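Local coordinates for 3,6-diketocamphane 1,6 monooxygenase (Pseudomonas putida, PDB 4UWM), which catalyses the FMNH2- and oxygen-dependent Baeyer-Villiger conversion of 2,5-diketobornane to its lactone during the breakdown of (-)-camphor by Pseudomonas putida, at residues I38-I43 with T343-A348; L59-A64 with I71-M76. All coordinates share one frame; numbering follows the deposited sequence. Where two conformers were deposited one is given.

Interaction 1. Residues I38-I43 with T343-A348; sequences IDSMMI and TLQVEA
Ser40 OG is gripped by two groups, the amide NE2 of Gln345 and a water molecule. Gln345 NE2 donates to Ser40 OG over 3.3 Å. The bond is weak by length but almost straight, with an N-H...O angle of 176°. The water lies 2.6 Å from Ser40 OG. The same water donates to Asp39 OD2 at 2.8 Å. A third hydrogen bond joins it to Thr343 OG1 at 3.0 Å. It therefore ties the start of strand 40-43 to the start of strand 343-347.

The two strands are not neighbours in the sheet. Strand 4-9 runs between them. The axes of segments 40-43 and 343-347 come no closer than 8.4 Å, at 50° to each other. Side chains and a water span the gap. The Gln345 chain bends at its second torsion (chi2 76°), and its amide reaches the side chains of strand 40-43. Met42 crosses it at about a right angle. The extended end of Met42 lies over one face of the amide, with Met42 SD 3.6 Å from Gln345 CD. The methyl Met42 CE sits over the carbonyl end, 3.1 Å from Gln345 OE1, while CG lies over the nitrogen end. Ala254 of strand 254-261 touches both side chains.

The stronger acceptor for Gln345 NE2 is the main-chain O of Leu7, on the intervening strand 4-9. With Ser40 and Leu7 both accepting from NE2, and Met42 covering one face, the rotation of the amide is well defined. The buried NH2 group has two acceptors, although the apolar Met42 chain lies against the amide, and the polar link bridges the first strand of the barrel.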
loop_
_atom_site.group_PDB
_atom_site.type_symbol
_atom_site.label_atom_id
_atom_site.label_comp_id
_atom_site.label_asym_id
_atom_site.label_seq_id
_atom_site.Cartn_x
_atom_site.Cartn_y
_atom_site.Cartn_z
ATOM N N ILE A 38 -8.575 1.868 22.319
ATOM C CA ILE A 38 -7.988 0.584 21.950
ATOM C C ILE A 38 -6.517 0.825 21.532
ATOM O O ILE A 38 -6.200 1.792 20.849
ATOM C CB ILE A 38 -8.868 -0.172 20.928
ATOM C CG1 ILE A 38 -10.133 -0.681 21.649
ATOM C CG2 ILE A 38 -8.113 -1.338 20.273
ATOM C CD1 ILE A 38 -11.169 -1.346 20.750
ATOM N N ASP A 39 -5.621 -0.024 22.027
ATOM C CA ASP A 39 -4.178 0.207 21.940
ATOM C C ASP A 39 -3.590 -0.095 20.537
ATOM O O ASP A 39 -2.684 0.590 20.083
ATOM C CB ASP A 39 -3.443 -0.686 22.944
ATOM C CG ASP A 39 -1.949 -0.424 22.961
ATOM O OD1 ASP A 39 -1.570 0.742 23.152
ATOM O OD2 ASP A 39 -1.152 -1.379 22.772
ATOM N N SER A 40 -4.084 -1.147 19.903
ATOM C CA SER A 40 -3.518 -1.607 18.635
ATOM C C SER A 40 -4.595 -2.195 17.736
ATOM O O SER A 40 -5.602 -2.713 18.216
ATOM C CB SER A 40 -2.400 -2.621 18.876
ATOM O OG SER A 40 -2.892 -3.774 19.517
ATOM N N MET A 41 -4.381 -2.099 16.419
ATOM C CA MET A 41 -5.236 -2.788 15.462
ATOM C C MET A 41 -4.360 -3.614 14.536
ATOM O O MET A 41 -3.496 -3.065 13.876
ATOM C CB MET A 41 -6.071 -1.782 14.671
ATOM C CG MET A 41 -6.989 -2.428 13.622
ATOM S SD MET A 41 -7.848 -1.129 12.723
ATOM C CE MET A 41 -8.935 -2.087 11.645
ATOM N N MET A 42 -4.562 -4.926 14.553
ATOM C CA MET A 42 -3.856 -5.876 13.692
ATOM C C MET A 42 -4.717 -6.123 12.448
ATOM O O MET A 42 -5.936 -6.305 12.570
ATOM C CB MET A 42 -3.629 -7.203 14.433
ATOM C CG MET A 42 -2.632 -7.088 15.599
ATOM S SD MET A 42 -2.451 -8.658 16.477
ATOM C CE MET A 42 -1.436 -8.147 17.880
ATOM N N ILE A 43 -4.094 -6.140 11.261
ATOM C CA ILE A 43 -4.835 -6.384 10.002
ATOM C C ILE A 43 -4.155 -7.480 9.226
ATOM O O ILE A 43 -2.963 -7.360 8.910
ATOM C CB ILE A 43 -4.976 -5.095 9.161
ATOM C CG1 ILE A 43 -5.574 -3.991 10.035
ATOM C CG2 ILE A 43 -5.815 -5.351 7.892
ATOM C CD1 ILE A 43 -5.419 -2.576 9.542
ATOM N N THR A 343 -2.253 -8.224 26.047
ATOM C CA THR A 343 -3.287 -7.601 25.192
ATOM C C THR A 343 -4.380 -8.588 24.853
ATOM O O THR A 343 -4.108 -9.709 24.379
ATOM C CB THR A 343 -2.710 -7.009 23.863
ATOM O OG1 THR A 343 -1.728 -6.010 24.154
ATOM C CG2 THR A 343 -3.818 -6.345 23.039
ATOM N N LEU A 344 -5.617 -8.168 25.088
ATOM C CA LEU A 344 -6.763 -8.956 24.683
ATOM C C LEU A 344 -7.109 -8.506 23.265
ATOM O O LEU A 344 -7.595 -7.379 23.057
ATOM C CB LEU A 344 -7.952 -8.718 25.619
ATOM C CG LEU A 344 -9.251 -9.398 25.188
ATOM C CD1 LEU A 344 -9.191 -10.884 25.478
ATOM C CD2 LEU A 344 -10.459 -8.753 25.854
ATOM N N GLN A 345 -6.851 -9.384 22.300
ATOM C CA GLN A 345 -6.974 -8.989 20.903
ATOM C C GLN A 345 -8.349 -9.394 20.426
ATOM O O GLN A 345 -8.593 -10.557 20.144
ATOM C CB GLN A 345 -5.851 -9.607 20.041
ATOM C CG GLN A 345 -5.412 -8.737 18.859
ATOM C CD GLN A 345 -4.525 -7.557 19.265
ATOM O OE1 GLN A 345 -3.621 -7.697 20.094
ATOM N NE2 GLN A 345 -4.759 -6.395 18.652
ATOM N N VAL A 346 -9.244 -8.419 20.334
ATOM C CA VAL A 346 -10.639 -8.695 19.993
ATOM C C VAL A 346 -10.873 -8.890 18.494
ATOM O O VAL A 346 -10.544 -8.015 17.694
ATOM C CB VAL A 346 -11.562 -7.581 20.532
ATOM C CG1 VAL A 346 -13.018 -7.881 20.200
ATOM C CG2 VAL A 346 -11.351 -7.432 22.037
ATOM N N GLU A 347 -11.451 -10.030 18.127
ATOM C CA GLU A 347 -11.738 -10.349 16.724
ATOM C C GLU A 347 -12.859 -9.476 16.183
ATOM O O GLU A 347 -13.967 -9.463 16.735
ATOM C CB GLU A 347 -12.126 -11.817 16.568
ATOM C CG GLU A 347 -11.009 -12.834 16.770
ATOM C CD GLU A 347 -10.064 -12.980 15.573
ATOM O OE1 GLU A 347 -10.307 -12.364 14.496
ATOM O OE2 GLU A 347 -9.066 -13.715 15.728
ATOM N N ALA A 348 -12.581 -8.744 15.103
ATOM C CA ALA A 348 -13.585 -7.874 14.501
ATOM C C ALA A 348 -14.481 -8.675 13.568
ATOM O O ALA A 348 -14.000 -9.510 12.785
ATOM C CB ALA A 348 -12.935 -6.703 13.765
HETATM O O HOH W 1 -1.982 -3.932 21.988
#

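Interaction 2. Residues L59-A64 with I71-M76. With FMN (flavin mononucleotide), chain C.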
loop_
_atom_site.group_PDB
_atom_site.type_symbol
_atom_site.label_atom_id
_atom_site.label_comp_id
_atom_site.label_asym_id
_atom_site.label_seq_id
_atom_site.Cartn_x
_atom_site.Cartn_y
_atom_site.Cartn_z
ATOM N N LEU A 59 -2.352 -0.940 2.864
ATOM C CA LEU A 59 -3.218 0.088 2.257
ATOM C C LEU A 59 -4.223 0.650 3.264
ATOM O O LEU A 59 -4.456 1.876 3.324
ATOM C CB LEU A 59 -3.965 -0.439 1.014
ATOM C CG LEU A 59 -3.171 -0.908 -0.208
ATOM C CD1 LEU A 59 -4.080 -1.053 -1.432
ATOM C CD2 LEU A 59 -2.040 0.010 -0.549
ATOM N N LEU A 60 -4.795 -0.237 4.057
ATOM C CA LEU A 60 -5.775 0.167 5.056
ATOM C C LEU A 60 -5.088 0.936 6.187
ATOM O O LEU A 60 -5.583 1.967 6.644
ATOM C CB LEU A 60 -6.486 -1.066 5.596
ATOM C CG LEU A 60 -7.471 -0.855 6.752
ATOM C CD1 LEU A 60 -8.499 0.226 6.411
ATOM C CD2 LEU A 60 -8.125 -2.180 7.098
ATOM N N ILE A 61 -3.919 0.449 6.608
ATOM C CA ILE A 61 -3.129 1.146 7.639
ATOM C C ILE A 61 -2.798 2.568 7.182
ATOM O O ILE A 61 -3.000 3.541 7.924
ATOM C CB ILE A 61 -1.828 0.386 7.971
ATOM C CG1 ILE A 61 -2.131 -0.964 8.629
ATOM C CG2 ILE A 61 -0.935 1.253 8.862
ATOM C CD1 ILE A 61 -0.934 -1.911 8.818
ATOM N N ALA A 62 -2.297 2.691 5.953
ATOM C CA ALA A 62 -1.994 3.999 5.381
ATOM C C ALA A 62 -3.218 4.924 5.302
ATOM O O ALA A 62 -3.131 6.135 5.591
ATOM C CB ALA A 62 -1.344 3.850 4.007
ATOM N N ALA A 63 -4.357 4.357 4.909
ATOM C CA ALA A 63 -5.608 5.130 4.831
ATOM C C ALA A 63 -6.153 5.608 6.190
ATOM O O ALA A 63 -6.833 6.623 6.254
ATOM C CB ALA A 63 -6.685 4.351 4.083
ATOM N N ALA A 64 -5.872 4.861 7.246
ATOM C CA ALA A 64 -6.309 5.194 8.594
ATOM C C ALA A 64 -5.281 6.005 9.382
ATOM O O ALA A 64 -5.596 6.493 10.477
ATOM C CB ALA A 64 -6.656 3.909 9.359
ATOM N N ILE A 71 -3.765 4.964 18.332
ATOM C CA ILE A 71 -3.761 3.528 18.102
ATOM C C ILE A 71 -2.517 3.150 17.278
ATOM O O ILE A 71 -2.078 3.929 16.434
ATOM C CB ILE A 71 -5.089 3.076 17.425
ATOM C CG1 ILE A 71 -5.308 1.570 17.573
ATOM C CG2 ILE A 71 -5.198 3.616 15.990
ATOM C CD1 ILE A 71 -6.758 1.154 17.362
ATOM N N LYS A 72 -1.948 1.983 17.574
ATOM C CA LYS A 72 -0.823 1.428 16.835
ATOM C C LYS A 72 -1.341 0.394 15.818
ATOM O O LYS A 72 -2.279 -0.350 16.106
ATOM C CB LYS A 72 0.156 0.736 17.788
ATOM C CG LYS A 72 0.704 1.630 18.901
ATOM C CD LYS A 72 1.690 0.822 19.725
ATOM C CE LYS A 72 1.966 1.445 21.079
ATOM N NZ LYS A 72 3.000 0.616 21.753
ATOM N N PHE A 73 -0.706 0.327 14.652
ATOM C CA PHE A 73 -1.129 -0.625 13.603
ATOM C C PHE A 73 -0.091 -1.702 13.352
ATOM O O PHE A 73 1.098 -1.441 13.483
ATOM C CB PHE A 73 -1.377 0.112 12.292
ATOM C CG PHE A 73 -2.509 1.079 12.342
ATOM C CD1 PHE A 73 -3.816 0.650 12.119
ATOM C CD2 PHE A 73 -2.273 2.425 12.566
ATOM C CE1 PHE A 73 -4.867 1.551 12.142
ATOM C CE2 PHE A 73 -3.330 3.341 12.582
ATOM C CZ PHE A 73 -4.628 2.900 12.382
ATOM N N ALA A 74 -0.535 -2.900 12.978
ATOM C CA ALA A 74 0.374 -3.940 12.539
ATOM C C ALA A 74 -0.260 -4.783 11.460
ATOM O O ALA A 74 -1.385 -5.266 11.633
ATOM C CB ALA A 74 0.787 -4.843 13.708
ATOM N N PRO A 75 0.474 -5.009 10.353
ATOM C CA PRO A 75 0.079 -6.127 9.512
ATOM C C PRO A 75 0.292 -7.410 10.301
ATOM O O PRO A 75 1.337 -7.578 10.976
ATOM C CB PRO A 75 1.052 -6.033 8.306
ATOM C CG PRO A 75 2.248 -5.345 8.854
ATOM C CD PRO A 75 1.737 -4.382 9.906
ATOM N N MET A 76 -0.676 -8.314 10.239
ATOM C CA MET A 76 -0.618 -9.552 11.014
ATOM C C MET A 76 -1.134 -10.735 10.201
ATOM O O MET A 76 -2.280 -11.201 10.395
ATOM C CB MET A 76 -1.410 -9.400 12.322
ATOM C CG MET A 76 -1.209 -10.540 13.323
ATOM S SD MET A 76 0.521 -10.688 13.816
ATOM C CE MET A 76 0.754 -9.096 14.627
HETATM N N1 FMN C . -1.765 -16.189 11.110
HETATM C C2 FMN C . -1.448 -14.862 11.089
HETATM O O2 FMN C . -0.304 -14.510 10.732
HETATM N N3 FMN C . -2.320 -13.900 11.445
HETATM C C4 FMN C . -3.566 -14.179 11.846
HETATM O O4 FMN C . -4.333 -13.248 12.167
HETATM C C4A FMN C . -4.003 -15.604 11.898
HETATM N N5 FMN C . -5.246 -15.967 12.286
HETATM C C5A FMN C . -5.625 -17.269 12.327
HETATM C C6 FMN C . -6.917 -17.607 12.738
HETATM C C7 FMN C . -7.325 -18.940 12.786
HETATM C C7M FMN C . -8.725 -19.284 13.233
HETATM C C8 FMN C . -6.362 -20.010 12.392
HETATM C C8M FMN C . -6.746 -21.464 12.425
HETATM C C9 FMN C . -5.074 -19.676 11.984
HETATM C C9A FMN C . -4.661 -18.346 11.936
HETATM N N10 FMN C . -3.347 -18.000 11.525
HETATM C C10 FMN C . -2.995 -16.624 11.493
HETATM C "C1'" FMN C . -2.387 -19.042 11.116
HETATM C "C2'" FMN C . -1.457 -19.437 12.253
HETATM O "O2'" FMN C . -0.946 -18.243 12.843
HETATM C "C3'" FMN C . -0.302 -20.292 11.740
HETATM O "O3'" FMN C . -0.664 -21.674 11.877
HETATM C "C4'" FMN C . 0.989 -19.976 12.499
HETATM O "O4'" FMN C . 1.577 -18.770 11.994
HETATM C "C5'" FMN C . 2.010 -21.108 12.455
HETATM O "O5'" FMN C . 1.807 -21.844 13.653
HETATM P P FMN C . 2.838 -22.927 14.225
HETATM O O1P FMN C . 4.221 -22.424 13.957
HETATM O O2P FMN C . 2.458 -22.903 15.676
HETATM O O3P FMN C . 2.468 -24.179 13.482
#
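Ile61 and Phe73 lie side by side, pointing opposite ways, at the middle of this contact. The branch methyl Ile61 CG2 packs on Phe73 CB at 3.6 Å and reaches the base of the ring at CG. The other branch of Ile61 runs on towards Pro75. Ile61 CD1 is 3.8 Å from Pro75 CD, and the Ile61 chain meets the proline ring crosswise. One turn further along the helix, Ala64 CB meets the far end of the ring, 3.8 Å from Phe73 CZ. With CG opposite the carbonyl carbon (chi1 -65°), the Phe73 ring is directed at the helix and reaches from Ile61 to Ala64. No hydrogen bond joins the two segments. All the touching side chains are buried and apolar.

Around this layer, Leu99 and Ile43 also touch Ile61, and Thr68 touches Phe73. Ala30 of helix 19-35 packs on Ala64. Backbone bonds with Asp39 and Met41 hold the strand on one side, and bonds with Arg102 and Phe104 hold Phe73 on the other. Helix 57-65 lies between this strand and the second subunit, where Leu59 packs on Leu59 of that subunit.

Just past Pro75, the main-chain O of Met76 accepts a hydrogen bond from FMN N3 at 2.9 Å, with an N-H...O angle of 143°. Ser44 OG bonds to the same oxygen and to the FMN.

The helix runs nearly antiparallel to the strand, at 165°, with axes 9.1 Å apart. This is the helix-on-strand packing of a beta-alpha-beta crossover, here joining strands 40-43 and 72-79. It belongs to the TIM barrel of the bacterial luciferase family, with the flavin bound near the C-terminal end of the strand segment.

Both contacts are buried, but interaction 1 uses the inward face of strand 40-43, interaction 2 the outward face of its neighbour in the barrel sheet, strand 72-79. Interaction 1 is inside the barrel. It mixes a polar amide and a bridging water with methionine packing, and joins residues some 300 positions apart in sequence. Interaction 2 is outside the sheet. It is apolar and joins a helix to the strand that follows it. Along the chain it is nested within the loop that interaction 1 closes. Probable backbone hydrogen bonds join them directly, from Met41 N to Lys72 O and from Met76 N to Ile43 O, each 2.8 Å. Met42 and Met76 meet on the flavin side.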